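PDB 4DXK: mandelate racemase / muconate lactonizing enzyme family protein, which probably acts as a lyase or racemase of the enolase superfamily, mandelate racemase subgroup, and binds a sodium ion at its metal site. Local coordinates for residues M1-E7 and V20-E26; I28-E33 and I89-I94; C327-H331 and V370-L376. All coordinates share one frame; numbering follows the deposited sequence. Where two conformers were deposited one is given.

Interaction 1: M1-E7 and V20-E26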
loop_
_atom_site.group_PDB
_atom_site.type_symbol
_atom_site.label_atom_id
_atom_site.label_comp_id
_atom_site.label_asym_id
_atom_site.label_seq_id
_atom_site.Cartn_x
_atom_site.Cartn_y
_atom_site.Cartn_z
ATOM N N MET A 1 -35.608 10.610 -36.350
ATOM C CA MET A 1 -36.896 10.566 -35.662
ATOM C C MET A 1 -36.797 11.254 -34.306
ATOM O O MET A 1 -35.700 11.593 -33.849
ATOM C CB MET A 1 -37.425 9.128 -35.561
ATOM C CG MET A 1 -36.920 8.323 -34.375
ATOM S SD MET A 1 -37.269 6.544 -34.497
ATOM C CE MET A 1 -35.857 6.004 -35.451
ATOM N N LYS A 2 -37.953 11.496 -33.695
ATOM C CA LYS A 2 -38.049 12.173 -32.410
ATOM C C LYS A 2 -39.026 11.451 -31.503
ATOM O O LYS A 2 -40.036 10.911 -31.959
ATOM C CB LYS A 2 -38.535 13.613 -32.597
ATOM C CG LYS A 2 -37.594 14.505 -33.389
ATOM C CD LYS A 2 -38.181 15.898 -33.566
ATOM C CE LYS A 2 -37.155 16.861 -34.153
ATOM N NZ LYS A 2 -37.719 18.227 -34.359
ATOM N N ILE A 3 -38.726 11.474 -30.211
ATOM C CA ILE A 3 -39.624 10.949 -29.194
ATOM C C ILE A 3 -40.839 11.865 -29.093
ATOM O O ILE A 3 -40.701 13.091 -29.001
ATOM C CB ILE A 3 -38.912 10.868 -27.835
ATOM C CG1 ILE A 3 -37.757 9.860 -27.904
ATOM C CG2 ILE A 3 -39.900 10.516 -26.727
ATOM C CD1 ILE A 3 -36.834 9.891 -26.699
ATOM N N THR A 4 -42.028 11.274 -29.130
ATOM C CA THR A 4 -43.260 12.047 -29.057
ATOM C C THR A 4 -44.010 11.852 -27.747
ATOM O O THR A 4 -44.700 12.764 -27.287
ATOM C CB THR A 4 -44.208 11.667 -30.195
ATOM O OG1 THR A 4 -44.313 10.240 -30.232
ATOM C CG2 THR A 4 -43.693 12.198 -31.533
ATOM N N LYS A 5 -43.971 10.641 -27.196
ATOM C CA LYS A 5 -44.719 10.342 -25.971
ATOM C C LYS A 5 -43.959 9.374 -25.085
ATOM O O LYS A 5 -43.245 8.501 -25.576
ATOM C CB LYS A 5 -46.075 9.701 -26.289
ATOM C CG LYS A 5 -46.942 10.447 -27.272
ATOM C CD LYS A 5 -48.119 9.594 -27.722
ATOM C CE LYS A 5 -48.901 9.047 -26.538
ATOM N NZ LYS A 5 -50.142 8.325 -26.964
ATOM N N LEU A 6 -44.129 9.526 -23.778
ATOM C CA LEU A 6 -43.686 8.524 -22.820
ATOM C C LEU A 6 -44.906 7.938 -22.157
ATOM O O LEU A 6 -45.749 8.668 -21.616
ATOM C CB LEU A 6 -42.799 9.117 -21.730
ATOM C CG LEU A 6 -41.409 9.623 -22.065
ATOM C CD1 LEU A 6 -40.598 9.779 -20.772
ATOM C CD2 LEU A 6 -40.709 8.703 -23.064
ATOM N N GLU A 7 -45.004 6.619 -22.187
ATOM C CA GLU A 7 -46.141 5.909 -21.626
ATOM C C GLU A 7 -45.624 4.970 -20.546
ATOM O O GLU A 7 -44.636 4.262 -20.756
ATOM C CB GLU A 7 -46.852 5.123 -22.731
ATOM C CG GLU A 7 -47.934 4.178 -22.237
ATOM C CD GLU A 7 -48.549 3.359 -23.359
ATOM O OE1 GLU A 7 -48.016 3.368 -24.492
ATOM O OE2 GLU A 7 -49.573 2.696 -23.111
ATOM N N VAL A 20 -42.117 0.931 -19.472
ATOM C CA VAL A 20 -41.973 2.263 -20.035
ATOM C C VAL A 20 -41.954 2.104 -21.543
ATOM O O VAL A 20 -41.131 1.355 -22.089
ATOM C CB VAL A 20 -40.662 2.922 -19.559
ATOM C CG1 VAL A 20 -40.435 4.265 -20.257
ATOM C CG2 VAL A 20 -40.667 3.096 -18.051
ATOM N N LEU A 21 -42.864 2.793 -22.217
ATOM C CA LEU A 21 -42.966 2.730 -23.674
ATOM C C LEU A 21 -42.621 4.089 -24.251
ATOM O O LEU A 21 -43.194 5.114 -23.861
ATOM C CB LEU A 21 -44.360 2.285 -24.124
ATOM C CG LEU A 21 -44.673 0.798 -23.938
ATOM C CD1 LEU A 21 -45.003 0.471 -22.494
ATOM C CD2 LEU A 21 -45.801 0.360 -24.854
ATOM N N VAL A 22 -41.653 4.101 -25.155
ATOM C CA VAL A 22 -41.169 5.332 -25.756
ATOM C C VAL A 22 -41.697 5.400 -27.186
ATOM O O VAL A 22 -41.300 4.608 -28.051
ATOM C CB VAL A 22 -39.627 5.383 -25.740
ATOM C CG1 VAL A 22 -39.134 6.660 -26.402
ATOM C CG2 VAL A 22 -39.103 5.302 -24.311
ATOM N N HIS A 23 -42.629 6.320 -27.421
ATOM C CA HIS A 23 -43.242 6.473 -28.735
ATOM C C HIS A 23 -42.459 7.500 -29.546
ATOM O O HIS A 23 -41.886 8.440 -28.981
ATOM C CB HIS A 23 -44.687 6.941 -28.594
ATOM C CG HIS A 23 -45.564 5.991 -27.846
ATOM N ND1 HIS A 23 -46.537 5.239 -28.466
ATOM C CD2 HIS A 23 -45.627 5.677 -26.531
ATOM C CE1 HIS A 23 -47.160 4.499 -27.564
ATOM N NE2 HIS A 23 -46.626 4.748 -26.382
ATOM N N THR A 24 -42.441 7.323 -30.864
ATOM C CA THR A 24 -41.723 8.219 -31.763
ATOM C C THR A 24 -42.611 8.700 -32.898
ATOM O O THR A 24 -43.653 8.104 -33.197
ATOM C CB THR A 24 -40.477 7.529 -32.378
ATOM O OG1 THR A 24 -40.881 6.404 -33.173
ATOM C CG2 THR A 24 -39.518 7.061 -31.284
ATOM N N ASP A 25 -42.175 9.763 -33.563
ATOM C CA ASP A 25 -42.936 10.276 -34.693
ATOM C C ASP A 25 -42.948 9.330 -35.892
ATOM O O ASP A 25 -43.786 9.471 -36.786
ATOM C CB ASP A 25 -42.520 11.705 -35.086
ATOM C CG ASP A 25 -41.027 11.867 -35.322
ATOM O OD1 ASP A 25 -40.279 10.871 -35.400
ATOM O OD2 ASP A 25 -40.606 13.040 -35.452
ATOM N N GLU A 26 -42.046 8.357 -35.898
ATOM C CA GLU A 26 -41.991 7.357 -36.958
ATOM C C GLU A 26 -42.907 6.168 -36.639
ATOM O O GLU A 26 -43.070 5.259 -37.454
ATOM C CB GLU A 26 -40.544 6.887 -37.147
ATOM C CG GLU A 26 -40.296 6.025 -38.378
ATOM C CD GLU A 26 -38.839 6.021 -38.799
ATOM O OE1 GLU A 26 -38.379 4.993 -39.340
ATOM O OE2 GLU A 26 -38.164 7.052 -38.603
#
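His23 gives its NE2 hydrogen to Glu7 OE1 at 2.7 Å across the antiparallel hairpin of strands 3-11 and 17-24, which opens the N-terminal domain. The acceptor lies close to the ring plane and is met on its anti side, with carboxylate and ring planes 24° apart. Glu7 reaches that far because its chain is extended, with CG anti to the backbone N (chi1 171°). Its other oxygen, OE2, forms a salt bridge with Arg392 of the neighbouring strand, so both carboxylate oxygens are engaged.

A second side-chain bond sits at the open end of the hairpin. Lys2 N points to Asp25 OD1 at 3.0 Å, from above the carboxylate plane, and Asp25 N returns a bond to Lys2 O. In between, Thr4 and Lys5 both face His23 in a classic beta bulge. Thr4 N bonds to His23 O, while His23 N bonds to Lys5 O. Glu7 and Leu21 then form a regular hydrogen-bonded pair.

The packing is split between the two faces. Lys5 CB lies 3.9 Å from His23 CB on the histidine side. On the other face Leu6 and Val22 run side by side, and Ile3 CG1 meets Val22 CG1 at 3.8 Å.

Interaction 2: I28-E33 and I89-I94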
loop_
_atom_site.group_PDB
_atom_site.type_symbol
_atom_site.label_atom_id
_atom_site.label_comp_id
_atom_site.label_asym_id
_atom_site.label_seq_id
_atom_site.Cartn_x
_atom_site.Cartn_y
_atom_site.Cartn_z
ATOM N N ILE A 28 -42.348 3.985 -34.316
ATOM C CA ILE A 28 -41.569 2.937 -33.671
ATOM C C ILE A 28 -41.650 3.143 -32.167
ATOM O O ILE A 28 -41.218 4.179 -31.655
ATOM C CB ILE A 28 -40.104 2.956 -34.111
ATOM C CG1 ILE A 28 -40.003 2.779 -35.626
ATOM C CG2 ILE A 28 -39.323 1.853 -33.399
ATOM C CD1 ILE A 28 -38.566 2.820 -36.144
ATOM N N THR A 29 -42.206 2.161 -31.469
ATOM C CA THR A 29 -42.360 2.257 -30.024
ATOM C C THR A 29 -41.400 1.307 -29.326
ATOM O O THR A 29 -41.418 0.101 -29.574
ATOM C CB THR A 29 -43.791 1.921 -29.590
ATOM O OG1 THR A 29 -44.698 2.826 -30.231
ATOM C CG2 THR A 29 -43.955 2.054 -28.085
ATOM N N GLY A 30 -40.552 1.844 -28.455
ATOM C CA GLY A 30 -39.621 1.020 -27.706
ATOM C C GLY A 30 -40.211 0.606 -26.374
ATOM O O GLY A 30 -40.909 1.387 -25.720
ATOM N N LEU A 31 -39.920 -0.629 -25.972
ATOM C CA LEU A 31 -40.397 -1.171 -24.707
ATOM C C LEU A 31 -39.259 -1.381 -23.720
ATOM O O LEU A 31 -38.251 -2.019 -24.045
ATOM C CB LEU A 31 -41.111 -2.501 -24.961
ATOM C CG LEU A 31 -41.594 -3.301 -23.749
ATOM C CD1 LEU A 31 -42.621 -2.537 -22.928
ATOM C CD2 LEU A 31 -42.161 -4.634 -24.219
ATOM N N GLY A 32 -39.418 -0.833 -22.520
ATOM C CA GLY A 32 -38.483 -1.060 -21.431
ATOM C C GLY A 32 -39.237 -1.478 -20.181
ATOM O O GLY A 32 -40.464 -1.448 -20.142
ATOM N N GLU A 33 -38.498 -1.834 -19.137
ATOM C CA GLU A 33 -39.083 -2.433 -17.948
ATOM C C GLU A 33 -38.150 -2.241 -16.774
ATOM O O GLU A 33 -36.935 -2.217 -16.944
ATOM C CB GLU A 33 -39.291 -3.932 -18.203
ATOM C CG GLU A 33 -40.020 -4.740 -17.139
ATOM C CD GLU A 33 -39.932 -6.230 -17.453
ATOM O OE1 GLU A 33 -40.834 -6.776 -18.139
ATOM O OE2 GLU A 33 -38.913 -6.841 -17.066
ATOM N N ILE A 89 -33.492 0.791 -21.957
ATOM C CA ILE A 89 -33.851 -0.460 -22.616
ATOM C C ILE A 89 -34.781 -0.170 -23.808
ATOM O O ILE A 89 -34.613 -0.715 -24.905
ATOM C CB ILE A 89 -34.476 -1.476 -21.621
ATOM C CG1 ILE A 89 -33.439 -1.892 -20.573
ATOM C CG2 ILE A 89 -35.003 -2.700 -22.363
ATOM C CD1 ILE A 89 -34.035 -2.577 -19.352
ATOM N N ALA A 90 -35.755 0.712 -23.597
ATOM C CA ALA A 90 -36.679 1.084 -24.664
ATOM C C ALA A 90 -35.943 1.727 -25.844
ATOM O O ALA A 90 -36.299 1.493 -27.002
ATOM C CB ALA A 90 -37.746 2.018 -24.133
ATOM N N LEU A 91 -34.910 2.522 -25.567
ATOM C CA LEU A 91 -34.126 3.105 -26.657
ATOM C C LEU A 91 -33.410 2.044 -27.478
ATOM O O LEU A 91 -33.355 2.129 -28.701
ATOM C CB LEU A 91 -33.105 4.129 -26.154
ATOM C CG LEU A 91 -33.654 5.360 -25.440
ATOM C CD1 LEU A 91 -32.496 6.277 -25.075
ATOM C CD2 LEU A 91 -34.698 6.083 -26.287
ATOM N N TRP A 92 -32.862 1.032 -26.809
ATOM C CA TRP A 92 -32.211 -0.046 -27.544
ATOM C C TRP A 92 -33.214 -0.815 -28.420
ATOM O O TRP A 92 -32.891 -1.232 -29.532
ATOM C CB TRP A 92 -31.440 -0.962 -26.579
ATOM C CG TRP A 92 -30.135 -0.360 -26.167
ATOM C CD1 TRP A 92 -29.880 0.367 -25.040
ATOM C CD2 TRP A 92 -28.923 -0.388 -26.916
ATOM N NE1 TRP A 92 -28.569 0.776 -25.036
ATOM C CE2 TRP A 92 -27.964 0.335 -26.183
ATOM C CE3 TRP A 92 -28.554 -0.947 -28.145
ATOM C CZ2 TRP A 92 -26.659 0.508 -26.637
ATOM C CZ3 TRP A 92 -27.261 -0.773 -28.594
ATOM C CH2 TRP A 92 -26.323 -0.055 -27.838
ATOM N N ASP A 93 -34.430 -0.998 -27.912
ATOM C CA ASP A 93 -35.509 -1.616 -28.685
ATOM C C ASP A 93 -35.831 -0.772 -29.931
ATOM O O ASP A 93 -35.921 -1.314 -31.030
ATOM C CB ASP A 93 -36.730 -1.772 -27.775
ATOM C CG ASP A 93 -37.807 -2.671 -28.352
ATOM O OD1 ASP A 93 -37.500 -3.669 -29.054
ATOM O OD2 ASP A 93 -38.985 -2.360 -28.067
ATOM N N ILE A 94 -35.966 0.546 -29.771
ATOM C CA ILE A 94 -36.176 1.432 -30.922
ATOM C C ILE A 94 -35.035 1.319 -31.934
ATOM O O ILE A 94 -35.276 1.214 -33.130
ATOM C CB ILE A 94 -36.320 2.904 -30.476
ATOM C CG1 ILE A 94 -37.673 3.123 -29.806
ATOM C CG2 ILE A 94 -36.146 3.871 -31.645
ATOM C CD1 ILE A 94 -37.744 4.383 -28.985
#
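Ile94, Gly30 and Ala90 meet where strand 30-35 passes over helix 79-99 in the alpha+beta N-terminal domain. Ile94 gives up the most surface, followed by Gly30. The CG1 of Ile94 lies 3.4 Å from Gly30 N, and its CG2 reaches the CG2 of Ile28. Its CG1 stands beside the backbone N (chi1 -73°), which turns that branch onto the glycine.

Gly30 has no side chain, and the helix fills the side where one would stand. Its CA comes within 3.4 Å of Ala90 O in a CA-H...O contact. Leu31 O makes the matching contact with Ala90 CA, and Ala90 CB touches the Gly30 carbonyl. Gly32 continues the close approach, with Ile89 CG2 4.0 Å from its CA. The short segment axes are only 5.6 Å apart.

Asp93 supplies the one hydrogen bond between the segments. Its OD2 takes Leu31 N at 2.9 Å through the anti lone pair. OD1 accepts from Leu376 N, so the carboxylate is held from two sides. Lys97 lies near OD2 in a long, weak ion pair. Leu31 O is buried without a hydrogen-bond partner. Beyond the single hydrogen bond, the contact is mainly CA-H...O approach and apolar packing of Ile94 and Ile89.

Interaction 3: C327-H331 and V370-L376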
loop_
_atom_site.group_PDB
_atom_site.type_symbol
_atom_site.label_atom_id
_atom_site.label_comp_id
_atom_site.label_asym_id
_atom_site.label_seq_id
_atom_site.Cartn_x
_atom_site.Cartn_y
_atom_site.Cartn_z
ATOM N N CYS A 327 -35.442 -10.854 -21.317
ATOM C CA CYS A 327 -35.117 -10.839 -22.729
ATOM C C CYS A 327 -33.907 -9.952 -23.047
ATOM O O CYS A 327 -32.962 -10.380 -23.714
ATOM C CB CYS A 327 -36.335 -10.406 -23.540
ATOM S SG CYS A 327 -36.003 -10.373 -25.288
ATOM N N ALA A 328 -33.935 -8.705 -22.594
ATOM C CA ALA A 328 -32.825 -7.794 -22.855
ATOM C C ALA A 328 -31.520 -8.308 -22.232
ATOM O O ALA A 328 -30.432 -8.139 -22.797
ATOM C CB ALA A 328 -33.167 -6.400 -22.374
ATOM N N SER A 329 -31.627 -8.952 -21.072
ATOM C CA SER A 329 -30.443 -9.537 -20.450
ATOM C C SER A 329 -29.886 -10.668 -21.301
ATOM O O SER A 329 -28.665 -10.859 -21.385
ATOM C CB SER A 329 -30.761 -10.058 -19.054
ATOM O OG SER A 329 -31.155 -8.993 -18.202
ATOM N N THR A 330 -30.779 -11.451 -21.901
ATOM C CA THR A 330 -30.342 -12.525 -22.778
ATOM C C THR A 330 -29.612 -11.968 -24.003
ATOM O O THR A 330 -28.585 -12.510 -24.401
ATOM C CB THR A 330 -31.508 -13.456 -23.152
ATOM O OG1 THR A 330 -32.100 -13.975 -21.952
ATOM C CG2 THR A 330 -31.018 -14.625 -23.984
ATOM N N HIS A 331 -30.105 -10.867 -24.578
ATOM C CA HIS A 331 -29.363 -10.209 -25.667
ATOM C C HIS A 331 -27.945 -9.842 -25.218
ATOM O O HIS A 331 -26.965 -10.094 -25.921
ATOM C CB HIS A 331 -30.069 -8.938 -26.158
ATOM C CG HIS A 331 -31.258 -9.193 -27.028
ATOM N ND1 HIS A 331 -31.161 -9.370 -28.392
ATOM C CD2 HIS A 331 -32.574 -9.297 -26.725
ATOM C CE1 HIS A 331 -32.367 -9.575 -28.890
ATOM N NE2 HIS A 331 -33.243 -9.534 -27.899
ATOM N N VAL A 370 -32.601 -15.663 -27.372
ATOM C CA VAL A 370 -33.574 -14.591 -27.553
ATOM C C VAL A 370 -34.731 -14.998 -28.468
ATOM O O VAL A 370 -34.582 -15.881 -29.317
ATOM C CB VAL A 370 -32.911 -13.320 -28.126
ATOM C CG1 VAL A 370 -31.891 -12.767 -27.136
ATOM C CG2 VAL A 370 -32.248 -13.605 -29.472
ATOM N N PRO A 371 -35.906 -14.365 -28.299
ATOM C CA PRO A 371 -36.931 -14.528 -29.330
ATOM C C PRO A 371 -36.441 -13.855 -30.610
ATOM O O PRO A 371 -35.628 -12.935 -30.551
ATOM C CB PRO A 371 -38.134 -13.774 -28.759
ATOM C CG PRO A 371 -37.553 -12.762 -27.847
ATOM C CD PRO A 371 -36.285 -13.364 -27.286
ATOM N N PRO A 372 -36.924 -14.315 -31.768
ATOM C CA PRO A 372 -36.453 -13.751 -33.039
ATOM C C PRO A 372 -36.990 -12.345 -33.301
ATOM O O PRO A 372 -38.033 -11.948 -32.768
ATOM C CB PRO A 372 -37.022 -14.723 -34.079
ATOM C CG PRO A 372 -38.272 -15.246 -33.435
ATOM C CD PRO A 372 -37.916 -15.385 -31.971
ATOM N N GLY A 373 -36.271 -11.594 -34.126
ATOM C CA GLY A 373 -36.760 -10.305 -34.570
ATOM C C GLY A 373 -35.919 -9.129 -34.129
ATOM O O GLY A 373 -34.958 -9.259 -33.366
ATOM N N ALA A 374 -36.302 -7.960 -34.618
ATOM C CA ALA A 374 -35.559 -6.733 -34.380
ATOM C C ALA A 374 -35.781 -6.210 -32.964
ATOM O O ALA A 374 -36.831 -6.440 -32.349
ATOM C CB ALA A 374 -35.967 -5.691 -35.402
ATOM N N GLY A 375 -34.796 -5.486 -32.439
ATOM C CA GLY A 375 -34.892 -4.959 -31.090
ATOM C C GLY A 375 -34.882 -6.090 -30.078
ATOM O O GLY A 375 -34.048 -7.002 -30.159
ATOM N N LEU A 376 -35.806 -6.027 -29.122
ATOM C CA LEU A 376 -35.966 -7.096 -28.134
ATOM C C LEU A 376 -36.453 -8.387 -28.763
ATOM O O LEU A 376 -36.099 -9.476 -28.310
ATOM C CB LEU A 376 -36.995 -6.690 -27.075
ATOM C CG LEU A 376 -36.655 -5.533 -26.147
ATOM C CD1 LEU A 376 -37.932 -4.992 -25.497
ATOM C CD2 LEU A 376 -35.661 -5.997 -25.083
#
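His331 gives its NE2 hydrogen to Leu376 O at 2.9 Å. The bond is nearly straight, at 167°. The acceptor lies close to the imidazole plane, at the ring edge, but the donor stands above the carbonyl plane of Leu376 and not on a lone pair. The C=O...donor angle is 111°, so the carbonyl is approached from its flank. Gly375 O lies near the same ring, 3.3 Å from His331 CE1, in an oblique position.

Val370 closes over one face of this imidazole. Its CG1 sits 3.4 Å from the ring centroid, almost on the ring normal, in a CH-pi contact. The two side chains cross at about a right angle. The same methyl also touches Thr330 CG2 at 3.8 Å, as the two side chains slide past each other in opposite directions.

One turn earlier, Cys327 extends its sulfur into the loop. SG is anti to the backbone N (chi1 -180°), which carries it to 3.2 Å from Leu376 O. Pro371 CD packs on Cys327 SG at 3.6 Å. Ala328 CB meets Leu376 CD2 at 3.7 Å.

The helix carrying these residues, 323-335, belongs to the C-terminal domain, which has the TIM-barrel type of fold found across the enolase superfamily. The loop 370-376 follows strand 367-369 and curls back against the helix.

The second shell fixes both partners. ND1 of His331 is hydrogen-bonded to Ala104 N, so the imidazole is held at both nitrogens and its rotation is set. On the loop, Gly375 makes backbone hydrogen bonds with Gln101 and Ile103. It has positive phi, and the turn there presents Leu376 to the helix.

How the interactions relate
From the N terminus, interaction 1 comes first and closes the short hairpin between strands 3-11 and 17-24. The chain then turns into strand 30-35, next to 17-24 in the same sheet. Interaction 2 closes a longer, largely helical loop and lays helix 79-99 against this sheet. Val22 CG2 touches Ala90 CB at 3.6 Å, linking the first two contacts. Interaction 3 closes a loop within the C-terminal domain. The three are in series, with none nested or crossed. Interactions 2 and 3 meet at the domain boundary, where Leu31 O packs on Leu376 CD1 and Ile89 CG2 approaches Ala328 CB. Interactions 1 and 3 do not touch.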